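PDB 2B0R: possible adenyl cyclase-associated protein from Cryptosporidium parvum, which probably binds and sequesters monomeric actin, as expected of the C-terminal domain of a cyclase-associated protein. Local coordinates for residues K90-F95 / V109-E114; D120-M125 / N141-K146. One frame throughout, in Å; residues are numbered along the deposited sequence.

Contact 1. Residues K90-F95 / V109-E114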
ATOM      1  N   LYS A  90     -22.072  -1.720  21.084  1.00 56.49           N
ATOM      2  CA  LYS A  90     -22.079  -1.027  19.812  1.00 55.88           C
ATOM      3  C   LYS A  90     -21.821   0.446  20.096  1.00 53.01           C
ATOM      4  O   LYS A  90     -22.452   1.061  20.967  1.00 52.80           O
ATOM      5  CB  LYS A  90     -23.409  -1.228  19.077  1.00 55.79           C
ATOM      6  CG  LYS A  90     -23.370  -0.845  17.613  1.00 55.43           C
ATOM      7  CD  LYS A  90     -24.544  -1.407  16.859  1.00 53.98           C
ATOM      8  CE  LYS A  90     -24.659  -0.783  15.494  1.00 53.90           C
ATOM      9  NZ  LYS A  90     -25.905  -1.229  14.766  1.00 54.09           N
ATOM     10  N   VAL A  91     -20.849   0.983  19.378  1.00 49.45           N
ATOM     11  CA  VAL A  91     -20.437   2.368  19.512  1.00 46.60           C
ATOM     12  C   VAL A  91     -20.558   3.039  18.157  1.00 47.20           C
ATOM     13  O   VAL A  91     -20.872   2.386  17.141  1.00 44.29           O
ATOM     14  CB  VAL A  91     -18.971   2.449  19.991  1.00 44.05           C
ATOM     15  CG1 VAL A  91     -18.874   2.045  21.441  1.00 44.28           C
ATOM     16  CG2 VAL A  91     -18.101   1.523  19.161  1.00 41.74           C
ATOM     17  N   ASN A  92     -20.276   4.335  18.117  1.00 49.04           N
ATOM     18  CA  ASN A  92     -20.336   5.048  16.852  1.00 50.84           C
ATOM     19  C   ASN A  92     -19.381   4.502  15.804  1.00 49.98           C
ATOM     20  O   ASN A  92     -19.774   4.201  14.663  1.00 52.33           O
ATOM     21  CB  ASN A  92     -20.056   6.536  17.039  1.00 51.57           C
ATOM     22  CG  ASN A  92     -20.376   7.317  15.802  1.00 50.31           C
ATOM     23  OD1 ASN A  92     -19.493   7.725  15.083  1.00 53.17           O
ATOM     24  ND2 ASN A  92     -21.644   7.459  15.514  1.00 49.01           N
ATOM     25  N   SER A  93     -18.124   4.401  16.208  1.00 47.62           N
ATOM     26  CA  SER A  93     -17.035   4.058  15.331  1.00 47.19           C
ATOM     27  C   SER A  93     -15.854   3.745  16.210  1.00 45.97           C
ATOM     28  O   SER A  93     -15.838   4.084  17.393  1.00 48.94           O
ATOM     29  CB  SER A  93     -16.696   5.247  14.419  1.00 49.87           C
ATOM     30  OG  SER A  93     -16.227   6.354  15.183  1.00 51.47           O
ATOM     31  N   ILE A  94     -14.852   3.124  15.639  1.00 44.20           N
ATOM     32  CA  ILE A  94     -13.678   2.792  16.392  1.00 46.10           C
ATOM     33  C   ILE A  94     -12.457   3.168  15.558  1.00 47.51           C
ATOM     34  O   ILE A  94     -12.418   2.901  14.355  1.00 50.89           O
ATOM     35  CB  ILE A  94     -13.621   1.257  16.694  1.00 45.23           C
ATOM     36  CG1 ILE A  94     -14.844   0.804  17.502  1.00 44.08           C
ATOM     37  CG2 ILE A  94     -12.291   0.895  17.390  1.00 44.86           C
ATOM     38  CD1 ILE A  94     -14.913  -0.734  17.745  1.00 42.11           C
ATOM     39  N   PHE A  95     -11.464   3.757  16.205  1.00 45.98           N
ATOM     40  CA  PHE A  95     -10.215   4.121  15.558  1.00 49.65           C
ATOM     41  C   PHE A  95      -9.070   3.308  16.213  1.00 50.27           C
ATOM     42  O   PHE A  95      -8.914   3.348  17.437  1.00 49.21           O
ATOM     43  CB  PHE A  95     -10.002   5.660  15.670  1.00 52.70           C
ATOM     44  CG  PHE A  95      -8.697   6.152  15.083  1.00 56.44           C
ATOM     45  CD1 PHE A  95      -8.438   6.044  13.711  1.00 58.35           C
ATOM     46  CD2 PHE A  95      -7.726   6.743  15.899  1.00 58.88           C
ATOM     47  CE1 PHE A  95      -7.231   6.504  13.155  1.00 56.44           C
ATOM     48  CE2 PHE A  95      -6.508   7.221  15.347  1.00 59.51           C
ATOM     49  CZ  PHE A  95      -6.268   7.095  13.971  1.00 56.37           C
ATOM     50  N   VAL A 109     -20.402  -1.264  14.897  1.00 42.69           N
ATOM     51  CA  VAL A 109     -20.360   0.213  14.840  1.00 40.18           C
ATOM     52  C   VAL A 109     -21.467   0.827  13.969  1.00 40.31           C
ATOM     53  O   VAL A 109     -21.980   0.210  13.062  1.00 42.85           O
ATOM     54  CB  VAL A 109     -18.969   0.721  14.381  1.00 41.72           C
ATOM     55  CG1 VAL A 109     -17.898   0.253  15.354  1.00 44.53           C
ATOM     56  CG2 VAL A 109     -18.638   0.207  13.027  1.00 36.47           C
ATOM     57  N   ILE A 110     -21.846   2.050  14.278  1.00 44.33           N
ATOM     58  CA  ILE A 110     -22.762   2.796  13.460  1.00 44.35           C
ATOM     59  C   ILE A 110     -22.109   3.056  12.099  1.00 47.70           C
ATOM     60  O   ILE A 110     -22.713   2.832  11.039  1.00 47.90           O
ATOM     61  CB  ILE A 110     -23.181   4.132  14.167  1.00 48.26           C
ATOM     62  CG1 ILE A 110     -24.062   3.841  15.403  1.00 48.18           C
ATOM     63  CG2 ILE A 110     -23.896   5.117  13.169  1.00 43.63           C
ATOM     64  CD1 ILE A 110     -25.436   3.234  15.049  1.00 43.33           C
ATOM     65  N   SER A 111     -20.865   3.501  12.103  1.00 48.51           N
ATOM     66  CA  SER A 111     -20.263   3.826  10.813  1.00 50.17           C
ATOM     67  C   SER A 111     -19.069   2.949  10.501  1.00 49.62           C
ATOM     68  O   SER A 111     -19.199   1.962   9.754  1.00 51.76           O
ATOM     69  CB  SER A 111     -19.950   5.323  10.698  1.00 45.60           C
ATOM     70  OG  SER A 111     -19.323   5.759  11.878  1.00 50.09           O
ATOM     71  N   SER A 112     -17.912   3.251  11.076  1.00 47.56           N
ATOM     72  CA  SER A 112     -16.737   2.556  10.607  1.00 47.94           C
ATOM     73  C   SER A 112     -15.697   2.165  11.667  1.00 45.81           C
ATOM     74  O   SER A 112     -15.681   2.699  12.769  1.00 47.81           O
ATOM     75  CB  SER A 112     -16.082   3.401   9.519  1.00 47.40           C
ATOM     76  OG  SER A 112     -15.412   4.475  10.130  1.00 48.90           O
ATOM     77  N   ILE A 113     -14.831   1.220  11.309  1.00 42.68           N
ATOM     78  CA  ILE A 113     -13.618   0.997  12.077  1.00 42.50           C
ATOM     79  C   ILE A 113     -12.450   1.365  11.210  1.00 42.86           C
ATOM     80  O   ILE A 113     -12.342   0.945  10.053  1.00 47.52           O
ATOM     81  CB  ILE A 113     -13.475  -0.468  12.558  1.00 41.11           C
ATOM     82  CG1 ILE A 113     -14.617  -0.814  13.524  1.00 37.15           C
ATOM     83  CG2 ILE A 113     -12.064  -0.698  13.200  1.00 40.27           C
ATOM     84  CD1 ILE A 113     -14.866  -2.250  13.640  1.00 37.13           C
ATOM     85  N   GLU A 114     -11.574   2.150  11.777  1.00 42.13           N
ATOM     86  CA  GLU A 114     -10.473   2.694  11.068  1.00 47.27           C
ATOM     87  C   GLU A 114      -9.211   2.070  11.628  1.00 46.95           C
ATOM     88  O   GLU A 114      -8.929   2.157  12.855  1.00 44.51           O
ATOM     89  CB  GLU A 114     -10.463   4.189  11.304  1.00 53.78           C
ATOM     90  CG  GLU A 114      -9.742   5.020  10.273  1.00 63.17           C
ATOM     91  CD  GLU A 114     -10.099   6.506  10.420  1.00 68.71           C
ATOM     92  OE1 GLU A 114      -9.195   7.357  10.227  1.00 70.42           O
ATOM     93  OE2 GLU A 114     -11.286   6.815  10.749  1.00 69.43           O
TER
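Val91 meets Val109 and Ile94 meets Ile113 where two successive coils stack in the right-handed parallel beta-helix characteristic of the C-terminal domain of cyclase-associated proteins. Strands 93-95 and 112-114 run almost exactly parallel, with axes 4.7 Å apart and only 2° between their directions. In the interior the branched side chains pack together: Val109 CG1 lies 3.8 Å from Ile94 CG1, the two side chains crossing at about a right angle, and also touches Val91 CG2. Ile113 CG1 lies alongside, 3.9 Å from Ile94 CB.

In the strands, Ile94 N donates to Ser112 O, and Ile94 O takes Glu114 N, the alternation expected of a parallel pair. Before them Val91 faces Val109, but the partner of Ile94 is one residue further on than this pairing predicts. The extra residue is taken up in the turn at 110-111, where Ile110 N bonds to Val91 O and the flank of Ile110 lies against the amide of Asn92, CB being 3.9 Å from ND2. In the same turn Ser111 grips Asn92 O twice. Ser111 N approaches nearly along the C=O axis at 2.9 Å from Asn92 O, and Ser111 OG, swung between its own backbone N and carbonyl carbon (chi1 46°), reaches Asn92 O at 3.2 Å from well above the carbonyl plane.

Further out, Val109 packs on Val129 and Pro130 of the following coil, while Phe95 is bonded through its backbone to Val75 and Val77 on the preceding one. The Phe95 ring and the Glu114 carboxylate, on one face of the sheet, are turned 73° apart; Glu114 CB reaches the ring edge in its plane, 3.7 Å from Phe95 CD1.

Contact 2. Residues D120-M125 / N141-K146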
ATOM      1  N   ASP A 120      -0.067  -7.192  12.202  1.00 54.65           N
ATOM      2  CA  ASP A 120      -0.465  -8.430  12.828  1.00 56.39           C
ATOM      3  C   ASP A 120      -1.729  -8.219  13.686  1.00 53.05           C
ATOM      4  O   ASP A 120      -1.707  -8.332  14.907  1.00 54.31           O
ATOM      5  CB  ASP A 120       0.731  -9.004  13.626  1.00 62.19           C
ATOM      6  CG  ASP A 120       0.456 -10.389  14.219  1.00 67.00           C
ATOM      7  OD1 ASP A 120      -0.212 -11.218  13.555  1.00 65.91           O
ATOM      8  OD2 ASP A 120       0.936 -10.641  15.361  1.00 70.07           O
ATOM      9  N   ILE A 121      -2.835  -7.932  13.023  1.00 50.93           N
ATOM     10  CA  ILE A 121      -4.071  -7.550  13.723  1.00 51.36           C
ATOM     11  C   ILE A 121      -5.202  -8.507  13.391  1.00 50.94           C
ATOM     12  O   ILE A 121      -5.374  -8.893  12.233  1.00 53.70           O
ATOM     13  CB  ILE A 121      -4.462  -6.084  13.395  1.00 50.15           C
ATOM     14  CG1 ILE A 121      -3.324  -5.155  13.806  1.00 52.85           C
ATOM     15  CG2 ILE A 121      -5.735  -5.673  14.102  1.00 47.45           C
ATOM     16  CD1 ILE A 121      -3.034  -5.180  15.340  1.00 53.90           C
ATOM     17  N   LYS A 122      -5.956  -8.907  14.402  1.00 47.73           N
ATOM     18  CA  LYS A 122      -7.103  -9.768  14.174  1.00 49.72           C
ATOM     19  C   LYS A 122      -8.295  -9.074  14.729  1.00 49.14           C
ATOM     20  O   LYS A 122      -8.306  -8.739  15.918  1.00 51.40           O
ATOM     21  CB  LYS A 122      -6.939 -11.103  14.880  1.00 52.84           C
ATOM     22  CG  LYS A 122      -5.772 -11.959  14.366  1.00 56.04           C
ATOM     23  CD  LYS A 122      -5.899 -13.363  14.926  1.00 57.97           C
ATOM     24  CE  LYS A 122      -5.321 -14.401  13.978  1.00 59.72           C
ATOM     25  NZ  LYS A 122      -3.851 -14.330  14.008  1.00 60.96           N
ATOM     26  N   LEU A 123      -9.290  -8.817  13.883  1.00 43.89           N
ATOM     27  CA  LEU A 123     -10.475  -8.177  14.355  1.00 45.58           C
ATOM     28  C   LEU A 123     -11.691  -9.061  14.091  1.00 47.83           C
ATOM     29  O   LEU A 123     -11.876  -9.547  12.965  1.00 49.99           O
ATOM     30  CB  LEU A 123     -10.644  -6.804  13.692  1.00 44.27           C
ATOM     31  CG  LEU A 123     -12.024  -6.127  13.870  1.00 41.94           C
ATOM     32  CD1 LEU A 123     -12.016  -5.163  15.028  1.00 44.51           C
ATOM     33  CD2 LEU A 123     -12.367  -5.375  12.649  1.00 46.03           C
ATOM     34  N   GLN A 124     -12.509  -9.256  15.125  1.00 45.17           N
ATOM     35  CA  GLN A 124     -13.742  -9.996  15.002  1.00 48.33           C
ATOM     36  C   GLN A 124     -14.909  -9.200  15.536  1.00 48.85           C
ATOM     37  O   GLN A 124     -14.793  -8.527  16.549  1.00 50.04           O
ATOM     38  CB  GLN A 124     -13.652 -11.337  15.732  1.00 48.27           C
ATOM     39  CG  GLN A 124     -14.996 -12.115  15.769  1.00 50.91           C
ATOM     40  CD  GLN A 124     -14.838 -13.599  16.121  1.00 51.70           C
ATOM     41  OE1 GLN A 124     -13.968 -13.972  16.893  1.00 51.94           O
ATOM     42  NE2 GLN A 124     -15.688 -14.441  15.539  1.00 51.66           N
ATOM     43  N   MET A 125     -16.035  -9.298  14.846  1.00 50.14           N
ATOM     44  CA  MET A 125     -17.251  -8.618  15.230  1.00 54.99           C
ATOM     45  C   MET A 125     -18.329  -9.652  15.525  1.00 54.48           C
ATOM     46  O   MET A 125     -18.356 -10.704  14.908  1.00 54.36           O
ATOM     47  CB  MET A 125     -17.707  -7.708  14.080  1.00 53.80           C
ATOM     48  CG  MET A 125     -18.199  -8.492  12.876  1.00 56.47           C
ATOM     49  SD  MET A 125     -18.556  -7.563  11.374  1.00 57.11           S
ATOM     50  CE  MET A 125     -16.894  -7.238  10.769  1.00 53.84           C
ATOM     51  N   ASN A 141      -6.468  -9.638   9.719  1.00 48.84           N
ATOM     52  CA  ASN A 141      -7.542 -10.587   9.492  1.00 47.47           C
ATOM     53  C   ASN A 141      -8.826 -10.056  10.119  1.00 46.21           C
ATOM     54  O   ASN A 141      -8.872  -9.658  11.298  1.00 45.39           O
ATOM     55  CB  ASN A 141      -7.183 -11.955  10.079  1.00 49.94           C
ATOM     56  CG  ASN A 141      -6.395 -12.859   9.095  1.00 51.85           C
ATOM     57  OD1 ASN A 141      -5.735 -12.398   8.170  1.00 49.62           O
ATOM     58  ND2 ASN A 141      -6.461 -14.171   9.336  1.00 52.37           N
ATOM     59  N   ILE A 142      -9.872 -10.051   9.314  1.00 46.05           N
ATOM     60  CA  ILE A 142     -11.161  -9.528   9.721  1.00 45.78           C
ATOM     61  C   ILE A 142     -12.164 -10.642   9.711  1.00 44.97           C
ATOM     62  O   ILE A 142     -12.415 -11.233   8.657  1.00 44.94           O
ATOM     63  CB  ILE A 142     -11.616  -8.386   8.770  1.00 42.40           C
ATOM     64  CG1 ILE A 142     -10.695  -7.187   8.944  1.00 41.05           C
ATOM     65  CG2 ILE A 142     -13.006  -7.971   9.095  1.00 41.02           C
ATOM     66  CD1 ILE A 142     -10.796  -6.205   7.820  1.00 45.75           C
ATOM     67  N   TYR A 143     -12.725 -10.934  10.887  1.00 47.87           N
ATOM     68  CA  TYR A 143     -13.727 -12.008  11.047  1.00 52.15           C
ATOM     69  C   TYR A 143     -15.124 -11.428  11.142  1.00 54.50           C
ATOM     70  O   TYR A 143     -15.414 -10.634  12.053  1.00 56.43           O
ATOM     71  CB  TYR A 143     -13.433 -12.877  12.276  1.00 53.75           C
ATOM     72  CG  TYR A 143     -12.069 -13.549  12.236  1.00 55.68           C
ATOM     73  CD1 TYR A 143     -10.909 -12.851  12.588  1.00 54.65           C
ATOM     74  CD2 TYR A 143     -11.937 -14.871  11.842  1.00 54.22           C
ATOM     75  CE1 TYR A 143      -9.685 -13.452  12.534  1.00 55.45           C
ATOM     76  CE2 TYR A 143     -10.699 -15.486  11.800  1.00 53.13           C
ATOM     77  CZ  TYR A 143      -9.591 -14.776  12.147  1.00 54.45           C
ATOM     78  OH  TYR A 143      -8.365 -15.383  12.104  1.00 58.07           O
ATOM     79  N   THR A 144     -15.985 -11.801  10.202  1.00 52.93           N
ATOM     80  CA  THR A 144     -17.289 -11.176  10.140  1.00 55.96           C
ATOM     81  C   THR A 144     -18.308 -12.040  10.841  1.00 57.80           C
ATOM     82  O   THR A 144     -18.117 -13.232  10.951  1.00 61.18           O
ATOM     83  CB  THR A 144     -17.731 -10.900   8.696  1.00 52.80           C
ATOM     84  OG1 THR A 144     -18.006 -12.130   8.052  1.00 54.80           O
ATOM     85  CG2 THR A 144     -16.645 -10.205   7.923  1.00 51.76           C
ATOM     86  N   SER A 145     -19.363 -11.410  11.353  1.00 59.62           N
ATOM     87  CA  SER A 145     -20.558 -12.089  11.832  1.00 59.08           C
ATOM     88  C   SER A 145     -21.398 -12.478  10.626  1.00 63.56           C
ATOM     89  O   SER A 145     -21.272 -11.874   9.584  1.00 63.79           O
ATOM     90  CB  SER A 145     -21.366 -11.152  12.705  1.00 54.16           C
ATOM     91  OG  SER A 145     -21.912 -10.093  11.921  1.00 51.33           O
ATOM     92  N   LYS A 146     -22.247 -13.499  10.773  1.00 69.12           N
ATOM     93  CA  LYS A 146     -23.210 -13.875   9.734  1.00 70.69           C
ATOM     94  C   LYS A 146     -23.934 -12.608   9.266  1.00 70.18           C
ATOM     95  O   LYS A 146     -24.010 -12.339   8.073  1.00 70.85           O
ATOM     96  CB  LYS A 146     -24.220 -14.937  10.257  1.00 71.56           C
ATOM     97  CG  LYS A 146     -23.856 -16.425   9.979  1.00 68.90           C
TER
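A parallel strand ladder joins Lys122, Leu123 and Gln124 to Asn141, Ile142 and Tyr143, stacking consecutive coils on the second sheet of the beta-helix. Strands 121-125 and 141-143 run parallel to within 12°, and their backbones are stitched by four hydrogen bonds: Asn141 N to Ile121 O, Leu123 N to Asn141 O, Tyr143 N to Leu123 O, and Met125 N to Tyr143 O, the last being the longest at 3.2 Å. Leu123 and Ile142 point together into the interior, where both touch Ile132 of strand 131-135.

On the face bearing Lys122, Gln124, Asn141 and Tyr143, the tyrosine makes most of the side-chain contact. Its ring stands edge-on to the neighbouring strand, with Leu123 O in the ring plane 3.5 Å from Tyr143 CD1. Lys122, with CB near the ring edge, crosses the tyrosine obliquely and brings CE to 3.7 Å from Tyr143 OH, and Gln124 CB packs at 3.8 Å on Tyr143 CB. Trp173 adds an edge-to-face ring contact to the same tyrosine.

Beyond the ladder, Met125 follows the departing chain. With CG between the backbone N and carbonyl carbon (chi1 69°) and a bend at the sulfur, it lays CG 3.5 Å from Ser145 N and brings CE to 4.3 Å from Ile142 CG2.

Three polar side chains bond outside the pair: Asn141 OD1 accepts from Asn162 ND2 on the next coil, Thr144 OG1 bonds to Leu164 O, and Ser145 OG to Gly127 O. The attraction between the two segments therefore rests mainly on backbone amides and side-chain packing, while Asn141, Thr144 and Ser145 tie segment 141-146 to its surroundings.

From the N terminus, segment 90-95 leads into strand 93-100, and the chain then passes through strand 102-106 on the second sheet before contact 1 closes the coil at 109-114. Contact 2 opens only after strand 112-116 has ended; its loop runs through strand 131-135 and closes at 141-146. The two are thus in series, neither nested nor crossing. Each ties adjacent coils on a different sheet: contact 1 on that of strands 93-100 and 112-116, contact 2 on that of strands 121-125 and 140-143. The sheets meet in the interior, where Ile113 CD1 touches Leu123 CD2 at 4.1 Å.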